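Local structure of rhamnose ABC transporter, rhamnose-binding protein (5BQ3) at residues Q28-I33 / T86-I91; D123-F128 / N311-V316; L127-V132 / A272-V277. The protein probably binds rhamnose or a related sugar outside the membrane and delivers it to an ABC transporter for uptake. All coordinates share one frame; numbering follows the deposited sequence.

Contact 1 of 3, residues Q28-I33 / T86-I91; sequences QSITFI and TNVLVI
Asn87 and Ser29 open this parallel strand pair with a side-chain bond placed just ahead of the regular backbone ladder. In Asn87, chi1 (-58°) sets CG beside its own backbone N, and chi2 turns OD1 to the Ser29 amide: Ser29 N donates to Asn87 OD1 at 3.0 Å, tilted slightly from the carbonyl plane. The same OD1 takes a weak second bond from Ser29 OG. Ser29 O is also shared, receiving Val88 N at 3.0 Å and, weakly, Asn87 N. From there the backbone bonds follow in register: Thr31 N reaches Val88 O, Val90 N reaches Thr31 O at 2.9 Å in an almost straight bond (178° at the hydrogen), and Ile33 N reaches Val90 O at 2.8 Å. Ile30 and Phe32 turn their own amides and carbonyls to Glu60, Asn62 and Val64, in and just after strand 60-63, so strand 29-33 is bonded along both edges, as expected in the Rossmann-like sheet of a type I periplasmic binding protein lobe.

Thr31 OG1 bonds to Glu81 OE1 and Thr86 OG1 to Glu81 O. The Gln28 and Asn87 side chains cross at about a right angle with their amide planes 32° apart, and no hydrogen bond joins the two amides; Gln28 NE2 is hydrogen-bonded to Asp286 OD2. Apolar pairs grow more frequent toward Ile33. Phe32 and Val90 lie side by side, CD2 of Phe32 3.7 Å from Val90 CB, on the face covered by helix 271-287; on the opposite face CD1 of Ile33 meets CD1 of Leu89 at 3.8 Å, beside helix 75-83. Polar side chains thus engage at the start of the pair, whereas further on backbone bonds join the strands between largely apolar faces, Thr31 excepted.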
# COMPACT_ATOMS: atom_id res chain seq x y z
N GLN A 28 -3.72 -7.77 -28.19
CA GLN A 28 -3.89 -6.51 -27.45
C GLN A 28 -2.61 -6.09 -26.72
O GLN A 28 -1.75 -6.92 -26.43
CB GLN A 28 -5.06 -6.63 -26.45
CG GLN A 28 -6.37 -7.14 -27.07
CD GLN A 28 -7.12 -6.08 -27.82
OE1 GLN A 28 -6.92 -5.86 -29.01
NE2 GLN A 28 -8.04 -5.41 -27.13
N SER A 29 -2.49 -4.78 -26.42
CA SER A 29 -1.35 -4.17 -25.74
C SER A 29 -1.70 -3.63 -24.34
O SER A 29 -2.80 -3.12 -24.13
CB SER A 29 -0.77 -3.04 -26.58
OG SER A 29 -1.74 -2.05 -26.89
N ILE A 30 -0.74 -3.73 -23.40
CA ILE A 30 -0.87 -3.26 -22.02
C ILE A 30 0.29 -2.30 -21.69
O ILE A 30 1.43 -2.55 -22.08
CB ILE A 30 -0.98 -4.45 -21.00
CG1 ILE A 30 -1.41 -3.95 -19.59
CG2 ILE A 30 0.29 -5.32 -20.95
CD1 ILE A 30 -1.95 -5.02 -18.65
N THR A 31 -0.02 -1.20 -20.99
CA THR A 31 0.97 -0.20 -20.58
C THR A 31 0.77 0.16 -19.11
O THR A 31 -0.35 0.43 -18.67
CB THR A 31 0.94 1.03 -21.50
OG1 THR A 31 1.22 0.61 -22.84
CG2 THR A 31 1.97 2.08 -21.10
N PHE A 32 1.89 0.14 -18.35
CA PHE A 32 1.94 0.46 -16.93
C PHE A 32 2.59 1.83 -16.74
O PHE A 32 3.71 2.05 -17.20
CB PHE A 32 2.72 -0.63 -16.15
CG PHE A 32 2.19 -2.04 -16.32
CD1 PHE A 32 2.63 -2.84 -17.37
CD2 PHE A 32 1.27 -2.57 -15.43
CE1 PHE A 32 2.13 -4.13 -17.54
CE2 PHE A 32 0.78 -3.86 -15.60
CZ PHE A 32 1.21 -4.63 -16.65
N ILE A 33 1.86 2.78 -16.12
CA ILE A 33 2.36 4.12 -15.86
C ILE A 33 2.49 4.33 -14.34
O ILE A 33 1.49 4.55 -13.66
CB ILE A 33 1.52 5.25 -16.55
CG1 ILE A 33 1.35 4.99 -18.07
CG2 ILE A 33 2.15 6.64 -16.30
CD1 ILE A 33 0.18 5.72 -18.72
N THR A 86 -3.29 1.97 -27.31
CA THR A 86 -3.10 1.01 -26.22
C THR A 86 -4.48 0.54 -25.75
O THR A 86 -5.40 1.35 -25.62
CB THR A 86 -2.25 1.63 -25.09
OG1 THR A 86 -1.03 2.11 -25.65
CG2 THR A 86 -1.95 0.65 -23.97
N ASN A 87 -4.63 -0.78 -25.54
CA ASN A 87 -5.90 -1.39 -25.15
C ASN A 87 -6.12 -1.37 -23.64
O ASN A 87 -7.25 -1.13 -23.21
CB ASN A 87 -5.97 -2.82 -25.67
CG ASN A 87 -5.82 -2.91 -27.17
OD1 ASN A 87 -4.75 -3.24 -27.69
ND2 ASN A 87 -6.88 -2.57 -27.90
N VAL A 88 -5.07 -1.65 -22.83
CA VAL A 88 -5.17 -1.67 -21.37
C VAL A 88 -4.16 -0.68 -20.78
O VAL A 88 -2.98 -0.74 -21.10
CB VAL A 88 -4.97 -3.09 -20.77
CG1 VAL A 88 -5.15 -3.08 -19.25
CG2 VAL A 88 -5.92 -4.11 -21.41
N LEU A 89 -4.64 0.22 -19.90
CA LEU A 89 -3.80 1.20 -19.23
C LEU A 89 -3.88 1.02 -17.72
O LEU A 89 -4.95 1.14 -17.13
CB LEU A 89 -4.20 2.63 -19.64
CG LEU A 89 -3.09 3.67 -19.55
CD1 LEU A 89 -2.30 3.73 -20.84
CD2 LEU A 89 -3.66 5.03 -19.24
N VAL A 90 -2.73 0.70 -17.09
CA VAL A 90 -2.62 0.50 -15.64
C VAL A 90 -1.83 1.70 -15.09
O VAL A 90 -0.67 1.88 -15.46
CB VAL A 90 -2.01 -0.87 -15.26
CG1 VAL A 90 -2.14 -1.13 -13.77
CG2 VAL A 90 -2.66 -2.01 -16.06
N ILE A 91 -2.46 2.55 -14.25
CA ILE A 91 -1.81 3.77 -13.76
C ILE A 91 -1.94 3.99 -12.24
O ILE A 91 -3.00 3.76 -11.65
CB ILE A 91 -2.34 5.00 -14.56
CG1 ILE A 91 -1.66 6.32 -14.12
CG2 ILE A 91 -3.88 5.12 -14.53
CD1 ILE A 91 -1.46 7.33 -15.18

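Contact 2 of 3, residues D123-F128 / N311-V316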
# COMPACT_ATOMS: atom_id res chain seq x y z
N ASP A 123 -15.01 8.54 -11.79
CA ASP A 123 -15.44 8.53 -13.20
C ASP A 123 -14.29 8.50 -14.25
O ASP A 123 -14.59 8.61 -15.44
CB ASP A 123 -16.37 9.74 -13.48
CG ASP A 123 -15.87 11.13 -13.08
OD1 ASP A 123 -14.73 11.23 -12.56
OD2 ASP A 123 -16.62 12.11 -13.27
N CYS A 124 -13.02 8.29 -13.84
CA CYS A 124 -11.90 8.26 -14.79
C CYS A 124 -11.32 6.85 -14.98
O CYS A 124 -10.36 6.70 -15.75
CB CYS A 124 -10.79 9.25 -14.42
SG CYS A 124 -11.17 10.31 -13.00
N ARG A 125 -11.87 5.83 -14.31
CA ARG A 125 -11.34 4.47 -14.44
C ARG A 125 -12.45 3.42 -14.42
O ARG A 125 -13.55 3.67 -13.91
CB ARG A 125 -10.28 4.18 -13.35
CG ARG A 125 -10.79 3.79 -11.97
CD ARG A 125 -11.38 4.94 -11.19
NE ARG A 125 -11.52 4.62 -9.77
CZ ARG A 125 -12.56 3.99 -9.24
NH1 ARG A 125 -13.58 3.61 -10.00
NH2 ARG A 125 -12.59 3.73 -7.94
N ASP A 126 -12.16 2.26 -15.00
CA ASP A 126 -13.07 1.12 -15.10
C ASP A 126 -13.00 0.27 -13.84
O ASP A 126 -13.99 -0.38 -13.49
CB ASP A 126 -12.73 0.28 -16.34
CG ASP A 126 -12.94 1.00 -17.66
OD1 ASP A 126 -14.12 1.17 -18.06
OD2 ASP A 126 -11.94 1.37 -18.30
N LEU A 127 -11.83 0.28 -13.16
CA LEU A 127 -11.53 -0.51 -11.95
C LEU A 127 -10.36 0.09 -11.17
O LEU A 127 -9.43 0.64 -11.77
CB LEU A 127 -11.17 -1.95 -12.39
CG LEU A 127 -11.81 -3.13 -11.67
CD1 LEU A 127 -13.33 -3.14 -11.81
CD2 LEU A 127 -11.29 -4.43 -12.22
N PHE A 128 -10.38 -0.06 -9.83
CA PHE A 128 -9.30 0.36 -8.93
C PHE A 128 -8.81 -0.86 -8.14
O PHE A 128 -9.62 -1.60 -7.58
CB PHE A 128 -9.71 1.52 -8.00
CG PHE A 128 -8.71 1.85 -6.90
CD1 PHE A 128 -7.39 2.18 -7.21
CD2 PHE A 128 -9.10 1.86 -5.57
CE1 PHE A 128 -6.47 2.47 -6.19
CE2 PHE A 128 -8.18 2.16 -4.55
CZ PHE A 128 -6.88 2.47 -4.88
N ASN A 311 -17.53 0.96 -5.14
CA ASN A 311 -16.79 2.03 -5.84
C ASN A 311 -15.76 1.41 -6.82
O ASN A 311 -14.66 1.95 -7.00
CB ASN A 311 -16.14 3.01 -4.84
CG ASN A 311 -15.74 4.35 -5.43
OD1 ASN A 311 -16.55 5.07 -6.02
ND2 ASN A 311 -14.48 4.71 -5.24
N LYS A 312 -16.14 0.28 -7.47
CA LYS A 312 -15.35 -0.50 -8.45
C LYS A 312 -13.92 -0.79 -7.92
O LYS A 312 -12.94 -0.66 -8.66
CB LYS A 312 -15.29 0.24 -9.80
CG LYS A 312 -16.63 0.40 -10.50
CD LYS A 312 -16.49 1.28 -11.72
CE LYS A 312 -17.80 1.45 -12.45
NZ LYS A 312 -17.63 2.28 -13.66
N THR A 313 -13.81 -1.16 -6.62
CA THR A 313 -12.53 -1.41 -5.95
C THR A 313 -12.31 -2.91 -5.69
O THR A 313 -13.20 -3.59 -5.18
CB THR A 313 -12.45 -0.58 -4.65
OG1 THR A 313 -12.67 0.80 -4.95
CG2 THR A 313 -11.10 -0.72 -3.93
N VAL A 314 -11.10 -3.39 -6.01
CA VAL A 314 -10.62 -4.76 -5.81
C VAL A 314 -9.48 -4.72 -4.78
O VAL A 314 -8.54 -3.94 -4.96
CB VAL A 314 -10.18 -5.43 -7.14
CG1 VAL A 314 -9.70 -6.87 -6.91
CG2 VAL A 314 -11.29 -5.39 -8.19
N VAL A 315 -9.57 -5.52 -3.71
CA VAL A 315 -8.54 -5.57 -2.67
C VAL A 315 -7.66 -6.81 -2.93
O VAL A 315 -8.18 -7.91 -3.08
CB VAL A 315 -9.12 -5.54 -1.22
CG1 VAL A 315 -8.02 -5.62 -0.17
CG2 VAL A 315 -9.97 -4.29 -0.99
N VAL A 316 -6.32 -6.60 -2.98
CA VAL A 316 -5.32 -7.65 -3.21
C VAL A 316 -5.36 -8.68 -2.06
O VAL A 316 -5.39 -9.88 -2.33
CB VAL A 316 -3.89 -7.06 -3.42
CG1 VAL A 316 -2.85 -8.16 -3.61
CG2 VAL A 316 -3.85 -6.09 -4.59
O HOH W 1 -16.39 4.19 -8.78
O HOH W 2 -16.26 4.93 -13.72
O HOH W 3 -16.33 -0.48 -14.88
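Phe128 and Thr313 pair strand 127-130 with strand 313-315, a late edge strand of the six-stranded parallel sheet in one alpha/beta lobe of the type I periplasmic binding protein fold. Phe128 N donates to Lys312 O at 2.9 Å, and Phe128 O receives Val314 N at 2.8 Å. The two side chains lie side by side, pointing the same way, with Thr313 CG2 3.7 Å from CD2 of the ring; on the other face Leu127 CD2 meets Val314 CG2.

Ahead of the strands, Arg125 reaches over to the turn that holds Asn311 and Lys312, both in left-handed conformations. Its NH2 bonds to Asn311 O at 2.9 Å, the oxygen lying at the edge of the guanidinium, near its plane. A salt bridge from Arg125 NE to Asp119 steadies this group, and the neighbouring Cys124 is tied by a disulfide to Cys100. An alanine in place of Arg125 would probably leave Asn311 O without this donor and Asp119 without its charged mate. The Lys312 chain, extended beyond CG, passes Asp126 O with its CD at 3.5 Å, and a water bridges its NZ to Arg125 O, 3.0 Å from each.

Contact 3 of 3, residues L127-V132 / A272-V277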
# COMPACT_ATOMS: atom_id res chain seq x y z
N LEU A 127 -11.83 0.28 -13.16
CA LEU A 127 -11.53 -0.51 -11.95
C LEU A 127 -10.36 0.09 -11.17
O LEU A 127 -9.43 0.64 -11.77
CB LEU A 127 -11.17 -1.95 -12.39
CG LEU A 127 -11.81 -3.13 -11.67
CD1 LEU A 127 -13.33 -3.14 -11.81
CD2 LEU A 127 -11.29 -4.43 -12.22
N PHE A 128 -10.38 -0.06 -9.83
CA PHE A 128 -9.30 0.36 -8.93
C PHE A 128 -8.81 -0.86 -8.14
O PHE A 128 -9.62 -1.60 -7.58
CB PHE A 128 -9.71 1.52 -8.00
CG PHE A 128 -8.71 1.85 -6.90
CD1 PHE A 128 -7.39 2.18 -7.21
CD2 PHE A 128 -9.10 1.86 -5.57
CE1 PHE A 128 -6.47 2.47 -6.19
CE2 PHE A 128 -8.18 2.16 -4.55
CZ PHE A 128 -6.88 2.47 -4.88
N ILE A 129 -7.48 -1.08 -8.10
CA ILE A 129 -6.85 -2.18 -7.38
C ILE A 129 -6.14 -1.59 -6.16
O ILE A 129 -5.16 -0.87 -6.29
CB ILE A 129 -5.88 -3.02 -8.27
CG1 ILE A 129 -6.45 -3.31 -9.69
CG2 ILE A 129 -5.45 -4.32 -7.55
CD1 ILE A 129 -7.77 -4.14 -9.81
N ASN A 130 -6.68 -1.89 -4.96
CA ASN A 130 -6.10 -1.42 -3.71
C ASN A 130 -5.30 -2.55 -3.07
O ASN A 130 -5.74 -3.70 -3.08
CB ASN A 130 -7.20 -0.93 -2.76
CG ASN A 130 -6.78 0.10 -1.73
OD1 ASN A 130 -5.62 0.53 -1.64
ND2 ASN A 130 -7.74 0.53 -0.94
N GLN A 131 -4.12 -2.22 -2.53
CA GLN A 131 -3.22 -3.17 -1.86
C GLN A 131 -3.89 -3.82 -0.67
O GLN A 131 -3.94 -5.05 -0.57
CB GLN A 131 -1.93 -2.47 -1.37
CG GLN A 131 -1.22 -1.59 -2.39
CD GLN A 131 -1.55 -0.13 -2.20
OE1 GLN A 131 -2.69 0.31 -2.38
NE2 GLN A 131 -0.54 0.66 -1.86
N VAL A 132 -4.42 -2.98 0.23
CA VAL A 132 -5.04 -3.35 1.51
C VAL A 132 -6.27 -2.48 1.80
O VAL A 132 -6.35 -1.34 1.33
CB VAL A 132 -3.99 -3.20 2.66
CG1 VAL A 132 -2.97 -4.34 2.64
CG2 VAL A 132 -3.27 -1.85 2.61
N ALA A 272 4.47 -6.32 -5.68
CA ALA A 272 4.47 -7.21 -6.85
C ALA A 272 3.09 -7.85 -7.07
O ALA A 272 2.69 -8.05 -8.22
CB ALA A 272 5.53 -8.29 -6.68
N GLN A 273 2.38 -8.17 -5.97
CA GLN A 273 1.03 -8.75 -5.99
C GLN A 273 0.00 -7.76 -6.54
O GLN A 273 -0.94 -8.16 -7.21
CB GLN A 273 0.62 -9.22 -4.59
CG GLN A 273 1.38 -10.43 -4.06
CD GLN A 273 0.87 -10.90 -2.72
OE1 GLN A 273 0.58 -10.11 -1.81
NE2 GLN A 273 0.78 -12.20 -2.56
N LEU A 274 0.19 -6.45 -6.24
CA LEU A 274 -0.69 -5.37 -6.68
C LEU A 274 -0.65 -5.23 -8.21
O LEU A 274 -1.71 -5.14 -8.83
CB LEU A 274 -0.31 -4.05 -5.99
CG LEU A 274 -1.06 -2.79 -6.41
CD1 LEU A 274 -2.45 -2.75 -5.81
CD2 LEU A 274 -0.30 -1.57 -6.01
N GLY A 275 0.55 -5.22 -8.79
CA GLY A 275 0.75 -5.14 -10.23
C GLY A 275 0.24 -6.38 -10.95
O GLY A 275 -0.30 -6.28 -12.05
N TYR A 276 0.39 -7.55 -10.29
CA TYR A 276 -0.04 -8.87 -10.76
C TYR A 276 -1.57 -8.90 -10.94
O TYR A 276 -2.04 -9.25 -12.02
CB TYR A 276 0.42 -9.96 -9.78
CG TYR A 276 0.32 -11.37 -10.31
CD1 TYR A 276 1.39 -11.97 -10.98
CD2 TYR A 276 -0.82 -12.14 -10.11
CE1 TYR A 276 1.30 -13.27 -11.47
CE2 TYR A 276 -0.92 -13.44 -10.59
CZ TYR A 276 0.14 -14.00 -11.27
OH TYR A 276 0.04 -15.29 -11.74
N VAL A 277 -2.34 -8.53 -9.89
CA VAL A 277 -3.81 -8.50 -9.87
C VAL A 277 -4.32 -7.48 -10.90
O VAL A 277 -5.26 -7.78 -11.63
CB VAL A 277 -4.37 -8.22 -8.44
CG1 VAL A 277 -5.88 -8.00 -8.45
CG2 VAL A 277 -4.01 -9.35 -7.48
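Val277 N, in the helical residue whose side chain meets Ile129 across this contact, bonds to Gln273 O at 3.0 Å, a regular helix bond that fixes the turn carrying both Leu274 and Val277. No hydrogen bond joins the helix to the strand: the meeting is made by hydrocarbon groups.

Ile129 CG2 sits between two branches of that turn, 3.8 Å from Leu274 CD1 and 3.8 Å from Val277 CG1. Leu274 and Ile129 slide past each other in opposite directions, while Val277 crosses the isoleucine obliquely. With CG anti to the backbone N (chi1 176°), the Leu274 side chain starts out toward the strand, and chi2 (76°) sets CD1 against it. CD1 lies on the backbone, 3.3 Å from Ile129 O and 3.7 Å from Gln131 N; CD2 comes to the aliphatic part of Gln131, 3.7 Å from its CG.

This is helix-on-sheet packing in the alpha/beta lobe of a type I binding protein, with the segment axes 8.7 Å apart at closest approach and running nearly antiparallel, at 159°. Strand 127-130 and helix 271-287 lie at places where the chain leaves this lobe and returns to it, so their ends are probably close to the hinge. Ile129 also touches Ala278 and Ala281 further along the helix, and Val114 and Phe116 of the adjoining strand 112-116. Phe116 packs on Leu274 as well, so the leucine is wedged against two neighbouring strands. Turned to another side of the helix, Tyr276 OH is held by hydrogen bonds with Glu55 OE1 and Asn302 N.

All three contacts belong to one lobe and reach the same six-stranded parallel sheet. Contact 1 joins two early strands and closes before contacts 2 and 3 begin; its centre is about 15 Å from each of theirs. Contacts 2 and 3 share Leu127 and Phe128, have centres about 10 Å apart, and touch where Asn130 probably bonds to Val314 and Val316. Helix 271-287 links the set, forming one side of contact 3, covering the Phe32 and Val90 face of contact 1 and reaching Leu127 of contact 2. Segments 272-277 and 311-316 come after the chain has built the other lobe, so this lobe is completed by both early and late parts of the sequence.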